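Inositol 2-dehydrogenase/D-chiro-inositol 3-dehydrogenase (PDB 4MIY) oxidises myo-inositol and D-chiro-inositol to their keto derivatives, inososes, with NAD as the hydride acceptor. Local coordinates at residues D58-V72 / T82-E96. Numbering follows the deposited sequence.
Sequences DTSLLQDPDIDAVFV and TVLKALDTDKFIFTE. With NAD (nicotinamide-adenine-dinucleotide), chain E.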
loop_
_atom_site.group_PDB
_atom_site.type_symbol
_atom_site.label_atom_id
_atom_site.label_comp_id
_atom_site.label_asym_id
_atom_site.label_seq_id
_atom_site.Cartn_x
_atom_site.Cartn_y
_atom_site.Cartn_z
ATOM N N ASP A 58 -20.159 46.893 2.618
ATOM C CA ASP A 58 -19.120 46.635 1.659
ATOM C C ASP A 58 -18.761 47.901 0.906
ATOM O O ASP A 58 -17.616 48.127 0.606
ATOM C CB ASP A 58 -19.459 45.441 0.762
ATOM C CG ASP A 58 -20.676 45.643 -0.041
ATOM O OD1 ASP A 58 -21.413 46.585 0.250
ATOM O OD2 ASP A 58 -20.898 44.869 -0.980
ATOM N N THR A 59 -19.745 48.751 0.640
ATOM C CA THR A 59 -19.485 49.943 -0.154
ATOM C C THR A 59 -18.502 50.870 0.559
ATOM O O THR A 59 -17.572 51.380 -0.023
ATOM C CB THR A 59 -20.793 50.714 -0.516
ATOM O OG1 THR A 59 -21.581 49.953 -1.429
ATOM C CG2 THR A 59 -20.448 51.979 -1.205
ATOM N N SER A 60 -18.690 51.040 1.838
ATOM C CA SER A 60 -17.829 51.905 2.576
ATOM C C SER A 60 -16.430 51.321 2.790
ATOM O O SER A 60 -15.481 52.045 2.998
ATOM C CB SER A 60 -18.446 52.229 3.920
ATOM O OG SER A 60 -18.826 51.074 4.600
ATOM N N LEU A 61 -16.330 50.004 2.779
ATOM C CA LEU A 61 -15.037 49.375 3.024
ATOM C C LEU A 61 -14.219 49.611 1.802
ATOM O O LEU A 61 -13.068 49.938 1.882
ATOM C CB LEU A 61 -15.165 47.870 3.332
ATOM C CG LEU A 61 -13.891 47.048 3.603
ATOM C CD1 LEU A 61 -14.158 45.973 4.599
ATOM C CD2 LEU A 61 -13.368 46.449 2.370
ATOM N N LEU A 62 -14.868 49.459 0.675
ATOM C CA LEU A 62 -14.231 49.536 -0.598
ATOM C C LEU A 62 -13.766 50.923 -0.984
ATOM O O LEU A 62 -13.051 51.073 -1.929
ATOM C CB LEU A 62 -15.146 49.006 -1.667
ATOM C CG LEU A 62 -15.339 47.489 -1.678
ATOM C CD1 LEU A 62 -16.457 47.111 -2.616
ATOM C CD2 LEU A 62 -14.087 46.775 -2.107
ATOM N N GLN A 63 -14.174 51.921 -0.232
ATOM C CA GLN A 63 -13.722 53.271 -0.490
ATOM C C GLN A 63 -12.504 53.598 0.345
ATOM O O GLN A 63 -11.994 54.691 0.277
ATOM C CB GLN A 63 -14.825 54.244 -0.164
ATOM C CG GLN A 63 -15.846 54.369 -1.255
ATOM C CD GLN A 63 -17.144 55.043 -0.800
ATOM O OE1 GLN A 63 -17.354 55.307 0.382
ATOM N NE2 GLN A 63 -18.031 55.296 -1.753
ATOM N N ASP A 64 -12.054 52.661 1.158
ATOM C CA ASP A 64 -10.900 52.909 1.970
ATOM C C ASP A 64 -9.705 52.779 1.045
ATOM O O ASP A 64 -9.486 51.749 0.464
ATOM C CB ASP A 64 -10.812 51.940 3.132
ATOM C CG ASP A 64 -9.639 52.191 4.005
ATOM O OD1 ASP A 64 -8.681 52.809 3.554
ATOM O OD2 ASP A 64 -9.653 51.766 5.142
ATOM N N PRO A 65 -8.946 53.875 0.878
ATOM C CA PRO A 65 -7.898 53.869 -0.130
ATOM C C PRO A 65 -6.655 53.168 0.360
ATOM O O PRO A 65 -5.770 52.961 -0.431
ATOM C CB PRO A 65 -7.627 55.368 -0.324
ATOM C CG PRO A 65 -7.904 55.912 0.949
ATOM C CD PRO A 65 -9.036 55.186 1.533
ATOM N N ASP A 66 -6.597 52.827 1.625
ATOM C CA ASP A 66 -5.445 52.130 2.131
ATOM C C ASP A 66 -5.532 50.601 2.045
ATOM O O ASP A 66 -4.597 49.928 2.341
ATOM C CB ASP A 66 -5.169 52.568 3.539
ATOM C CG ASP A 66 -4.589 53.971 3.607
ATOM O OD1 ASP A 66 -3.984 54.445 2.623
ATOM O OD2 ASP A 66 -4.765 54.603 4.654
ATOM N N ILE A 67 -6.641 50.085 1.576
ATOM C CA ILE A 67 -6.806 48.650 1.467
ATOM C C ILE A 67 -6.329 48.214 0.099
ATOM O O ILE A 67 -6.759 48.725 -0.886
ATOM C CB ILE A 67 -8.256 48.232 1.611
ATOM C CG1 ILE A 67 -8.809 48.602 2.960
ATOM C CG2 ILE A 67 -8.349 46.790 1.517
ATOM C CD1 ILE A 67 -10.188 48.232 3.130
ATOM N N ASP A 68 -5.430 47.241 0.075
ATOM C CA ASP A 68 -4.827 46.773 -1.139
ATOM C C ASP A 68 -5.699 45.690 -1.805
ATOM O O ASP A 68 -5.785 45.594 -2.985
ATOM C CB ASP A 68 -3.435 46.179 -0.807
ATOM C CG ASP A 68 -2.428 47.219 -0.339
ATOM O OD1 ASP A 68 -2.232 48.173 -1.053
ATOM O OD2 ASP A 68 -1.837 47.064 0.703
ATOM N N ALA A 69 -6.303 44.870 -0.970
ATOM C CA ALA A 69 -7.054 43.731 -1.425
ATOM C C ALA A 69 -8.237 43.438 -0.522
ATOM O O ALA A 69 -8.209 43.686 0.633
ATOM C CB ALA A 69 -6.160 42.502 -1.499
ATOM N N VAL A 70 -9.263 42.893 -1.138
ATOM C CA VAL A 70 -10.430 42.446 -0.423
ATOM C C VAL A 70 -10.676 40.946 -0.564
ATOM O O VAL A 70 -10.476 40.400 -1.595
ATOM C CB VAL A 70 -11.695 43.261 -0.801
ATOM C CG1 VAL A 70 -11.481 44.710 -0.458
ATOM C CG2 VAL A 70 -12.021 43.138 -2.230
ATOM N N PHE A 71 -11.085 40.336 0.524
ATOM C CA PHE A 71 -11.550 38.962 0.523
ATOM C C PHE A 71 -13.062 38.952 0.649
ATOM O O PHE A 71 -13.581 39.518 1.546
ATOM C CB PHE A 71 -10.933 38.185 1.681
ATOM C CG PHE A 71 -9.555 37.675 1.406
ATOM C CD1 PHE A 71 -8.548 38.526 1.118
ATOM C CD2 PHE A 71 -9.288 36.350 1.446
ATOM C CE1 PHE A 71 -7.306 38.054 0.887
ATOM C CE2 PHE A 71 -8.066 35.904 1.177
ATOM C CZ PHE A 71 -7.078 36.748 0.919
ATOM N N VAL A 72 -13.737 38.336 -0.295
ATOM C CA VAL A 72 -15.191 38.264 -0.255
ATOM C C VAL A 72 -15.608 36.890 0.197
ATOM O O VAL A 72 -15.446 35.939 -0.516
ATOM C CB VAL A 72 -15.802 38.518 -1.578
ATOM C CG1 VAL A 72 -17.291 38.598 -1.452
ATOM C CG2 VAL A 72 -15.226 39.743 -2.241
ATOM N N THR A 82 -21.052 42.345 -4.771
ATOM C CA THR A 82 -19.912 42.841 -4.057
ATOM C C THR A 82 -18.688 42.873 -4.962
ATOM O O THR A 82 -17.943 43.815 -4.942
ATOM C CB THR A 82 -19.669 42.017 -2.832
ATOM O OG1 THR A 82 -20.746 42.195 -1.931
ATOM C CG2 THR A 82 -18.355 42.413 -2.135
ATOM N N VAL A 83 -18.506 41.843 -5.756
ATOM C CA VAL A 83 -17.426 41.782 -6.689
ATOM C C VAL A 83 -17.550 42.874 -7.719
ATOM O O VAL A 83 -16.576 43.473 -8.111
ATOM C CB VAL A 83 -17.305 40.386 -7.345
ATOM C CG1 VAL A 83 -16.363 40.392 -8.407
ATOM C CG2 VAL A 83 -16.863 39.356 -6.302
ATOM N N LEU A 84 -18.765 43.139 -8.164
ATOM C CA LEU A 84 -18.982 44.213 -9.105
ATOM C C LEU A 84 -18.715 45.557 -8.460
ATOM O O LEU A 84 -18.205 46.404 -9.092
ATOM C CB LEU A 84 -20.382 44.183 -9.695
ATOM C CG LEU A 84 -20.799 42.963 -10.478
ATOM C CD1 LEU A 84 -22.267 42.938 -10.583
ATOM C CD2 LEU A 84 -20.194 42.986 -11.802
ATOM N N LYS A 85 -18.993 45.722 -7.208
ATOM C CA LYS A 85 -18.605 46.954 -6.559
ATOM C C LYS A 85 -17.120 47.136 -6.396
ATOM O O LYS A 85 -16.603 48.209 -6.490
ATOM C CB LYS A 85 -19.212 47.043 -5.203
ATOM C CG LYS A 85 -20.641 47.459 -5.185
ATOM C CD LYS A 85 -21.209 47.000 -3.946
ATOM C CE LYS A 85 -22.422 47.721 -3.621
ATOM N NZ LYS A 85 -23.420 46.694 -3.734
ATOM N N ALA A 86 -16.406 46.056 -6.169
ATOM C CA ALA A 86 -14.978 46.139 -5.963
ATOM C C ALA A 86 -14.272 46.398 -7.277
ATOM O O ALA A 86 -13.203 46.960 -7.309
ATOM C CB ALA A 86 -14.477 44.850 -5.297
ATOM N N LEU A 87 -14.901 46.005 -8.368
ATOM C CA LEU A 87 -14.358 46.264 -9.675
ATOM C C LEU A 87 -14.434 47.733 -10.119
ATOM O O LEU A 87 -13.859 48.076 -11.105
ATOM C CB LEU A 87 -15.003 45.385 -10.704
ATOM C CG LEU A 87 -14.639 43.919 -10.640
ATOM C CD1 LEU A 87 -15.634 43.107 -11.385
ATOM C CD2 LEU A 87 -13.288 43.753 -11.243
ATOM N N ASP A 88 -15.179 48.531 -9.388
ATOM C CA ASP A 88 -15.155 49.976 -9.559
ATOM C C ASP A 88 -13.966 50.605 -8.843
ATOM O O ASP A 88 -13.720 51.762 -9.021
ATOM C CB ASP A 88 -16.419 50.605 -9.001
ATOM C CG ASP A 88 -17.638 50.311 -9.825
ATOM O OD1 ASP A 88 -17.537 50.088 -11.038
ATOM O OD2 ASP A 88 -18.691 50.308 -9.225
ATOM N N THR A 89 -13.270 49.848 -7.998
ATOM C CA THR A 89 -12.008 50.258 -7.424
ATOM C C THR A 89 -10.857 49.602 -8.151
ATOM O O THR A 89 -11.052 48.909 -9.109
ATOM C CB THR A 89 -11.872 49.833 -6.014
ATOM O OG1 THR A 89 -11.669 48.420 -5.961
ATOM C CG2 THR A 89 -13.076 50.173 -5.238
ATOM N N ASP A 90 -9.656 49.855 -7.675
ATOM C CA ASP A 90 -8.460 49.298 -8.258
ATOM C C ASP A 90 -7.946 48.113 -7.427
ATOM O O ASP A 90 -6.894 47.602 -7.662
ATOM C CB ASP A 90 -7.368 50.382 -8.400
ATOM C CG ASP A 90 -7.378 51.027 -9.772
ATOM O OD1 ASP A 90 -7.916 50.424 -10.691
ATOM O OD2 ASP A 90 -6.840 52.123 -9.962
ATOM N N LYS A 91 -8.706 47.721 -6.443
ATOM C CA LYS A 91 -8.269 46.700 -5.531
ATOM C C LYS A 91 -8.204 45.299 -6.134
ATOM O O LYS A 91 -8.895 44.961 -7.036
ATOM C CB LYS A 91 -9.144 46.690 -4.283
ATOM C CG LYS A 91 -9.083 47.964 -3.478
ATOM C CD LYS A 91 -10.129 47.981 -2.441
ATOM C CE LYS A 91 -10.057 49.149 -1.473
ATOM N NZ LYS A 91 -9.704 50.380 -2.091
ATOM N N PHE A 92 -7.289 44.519 -5.602
ATOM C CA PHE A 92 -7.271 43.107 -5.875
ATOM C C PHE A 92 -8.418 42.425 -5.115
ATOM O O PHE A 92 -8.809 42.849 -4.073
ATOM C CB PHE A 92 -5.911 42.538 -5.457
ATOM C CG PHE A 92 -4.776 42.967 -6.347
ATOM C CD1 PHE A 92 -4.463 42.261 -7.464
ATOM C CD2 PHE A 92 -4.026 44.061 -6.047
ATOM C CE1 PHE A 92 -3.405 42.632 -8.252
ATOM C CE2 PHE A 92 -3.010 44.413 -6.815
ATOM C CZ PHE A 92 -2.694 43.717 -7.931
ATOM N N ILE A 93 -8.926 41.351 -5.689
ATOM C CA ILE A 93 -10.113 40.694 -5.187
ATOM C C ILE A 93 -9.913 39.161 -5.130
ATOM O O ILE A 93 -9.659 38.527 -6.134
ATOM C CB ILE A 93 -11.288 40.972 -6.115
ATOM C CG1 ILE A 93 -11.554 42.472 -6.228
ATOM C CG2 ILE A 93 -12.521 40.254 -5.638
ATOM C CD1 ILE A 93 -12.282 42.809 -7.476
ATOM N N PHE A 94 -10.019 38.641 -3.917
ATOM C CA PHE A 94 -10.119 37.214 -3.658
ATOM C C PHE A 94 -11.545 36.932 -3.232
ATOM O O PHE A 94 -11.964 37.343 -2.207
ATOM C CB PHE A 94 -9.152 36.783 -2.554
ATOM C CG PHE A 94 -9.106 35.287 -2.329
ATOM C CD1 PHE A 94 -10.012 34.684 -1.507
ATOM C CD2 PHE A 94 -8.171 34.508 -2.959
ATOM C CE1 PHE A 94 -9.981 33.346 -1.304
ATOM C CE2 PHE A 94 -8.152 33.159 -2.766
ATOM C CZ PHE A 94 -9.045 32.586 -1.945
ATOM N N THR A 95 -12.262 36.233 -4.077
ATOM C CA THR A 95 -13.590 35.800 -3.720
ATOM C C THR A 95 -13.609 34.303 -3.502
ATOM O O THR A 95 -13.072 33.567 -4.275
ATOM C CB THR A 95 -14.655 36.230 -4.744
ATOM O OG1 THR A 95 -15.939 35.871 -4.278
ATOM C CG2 THR A 95 -14.424 35.634 -6.039
ATOM N N GLU A 96 -14.205 33.894 -2.408
ATOM C CA GLU A 96 -14.531 32.502 -2.288
ATOM C C GLU A 96 -15.460 32.060 -3.412
ATOM O O GLU A 96 -16.120 32.855 -4.024
ATOM C CB GLU A 96 -15.114 32.180 -0.919
ATOM C CG GLU A 96 -14.079 31.787 0.120
ATOM C CD GLU A 96 -13.256 30.571 -0.294
ATOM O OE1 GLU A 96 -13.704 29.817 -1.144
ATOM O OE2 GLU A 96 -12.181 30.404 0.227
HETATM P PA NAD E . -21.204 31.602 6.974
HETATM O O1A NAD E . -22.647 31.662 6.845
HETATM O O2A NAD E . -20.583 31.157 8.132
HETATM O O5B NAD E . -20.567 33.052 6.914
HETATM C C5B NAD E . -20.901 34.011 5.996
HETATM C C4B NAD E . -20.839 35.392 6.663
HETATM O O4B NAD E . -21.227 36.315 5.682
HETATM C C3B NAD E . -21.883 35.631 7.745
HETATM O O3B NAD E . -21.285 36.173 8.849
HETATM C C2B NAD E . -22.899 36.553 7.130
HETATM O O2B NAD E . -23.517 37.396 8.072
HETATM C C1B NAD E . -22.056 37.358 6.215
HETATM N N9A NAD E . -22.757 37.971 5.109
HETATM C C8A NAD E . -23.728 37.497 4.394
HETATM N N7A NAD E . -24.066 38.304 3.397
HETATM C C5A NAD E . -23.266 39.350 3.475
HETATM C C6A NAD E . -23.073 40.603 2.774
HETATM N N6A NAD E . -23.767 40.954 1.720
HETATM N N1A NAD E . -22.093 41.372 3.189
HETATM C C2A NAD E . -21.358 41.102 4.203
HETATM N N3A NAD E . -21.500 40.004 4.913
HETATM C C4A NAD E . -22.417 39.114 4.586
HETATM O O3 NAD E . -20.753 30.865 5.651
HETATM P PN NAD E . -19.245 30.352 5.275
HETATM O O1N NAD E . -19.176 28.917 5.522
HETATM O O2N NAD E . -18.288 31.045 6.055
HETATM O O5D NAD E . -19.156 30.476 3.758
HETATM C C5D NAD E . -18.856 31.730 3.196
HETATM C C4D NAD E . -18.418 31.592 1.775
HETATM O O4D NAD E . -17.244 30.800 1.777
HETATM C C3D NAD E . -19.451 30.902 0.949
HETATM O O3D NAD E . -19.410 31.451 -0.331
HETATM C C2D NAD E . -18.915 29.474 0.965
HETATM O O2D NAD E . -19.366 28.857 -0.179
HETATM C C1D NAD E . -17.430 29.704 0.921
HETATM N N1N NAD E . -16.674 28.540 1.385
HETATM C C2N NAD E . -15.766 27.982 0.590
HETATM C C3N NAD E . -15.049 26.857 0.944
HETATM C C7N NAD E . -14.014 26.267 0.014
HETATM O O7N NAD E . -13.492 26.913 -0.837
HETATM N N7N NAD E . -13.711 25.051 0.228
HETATM C C4N NAD E . -15.255 26.335 2.208
HETATM C C5N NAD E . -16.195 26.952 3.003
HETATM C C6N NAD E . -16.895 28.042 2.559
HETATM O O HOH W 1 -23.212 44.578 -2.481
#
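Strands 69-72 and 92-95 run parallel, their axes 4.6 Å apart at the closest, and five backbone hydrogen bonds join them, from F92 N to D68 O at one end to E96 N to V72 O at the other. A69, F71, F92 and F94 share one face of the sheet. F94 CB makes a CH-pi contact over the centre of the F71 ring, 3.8 Å from its centroid. The rings themselves are offset, their planes 27° from parallel, so little of one covers the other. F289 of helix 279-294 meets F94 edge-to-face.

These strands and helix 79-86 form a beta-alpha-beta crossover of the NAD-binding Rossmann fold. The helix packs on the V70 and V72 side of the sheet, antiparallel to strand 69-72. V72 CG1 meets T82 CG2. L62, ahead of strand 69-72 in the chain, reaches in, its CD2 3.7 Å from A86 CB.

K91 runs past the I67 side chain, and its bent end (chi4 39°) brings NZ to D64 O at 2.9 Å. A weak hydrogen bond also runs from K91 NZ to L62 O. A methionine in place of K91 would probably leave the D64 carbonyl without this donor and the loop before strand 69-72 less firmly held.

From the helix, T82 OG1 donates to D58 OD2 at 2.8 Å, on the anti side of the carboxylate. A water links D58 OD2 to K85 NZ, while the K85 side chain crosses that of T59 at about a right angle, its CE against T59 OG1. Past the strand end, E96 lies in the NAD pocket, its OE2 hydrogen-bonded to H17 NE2.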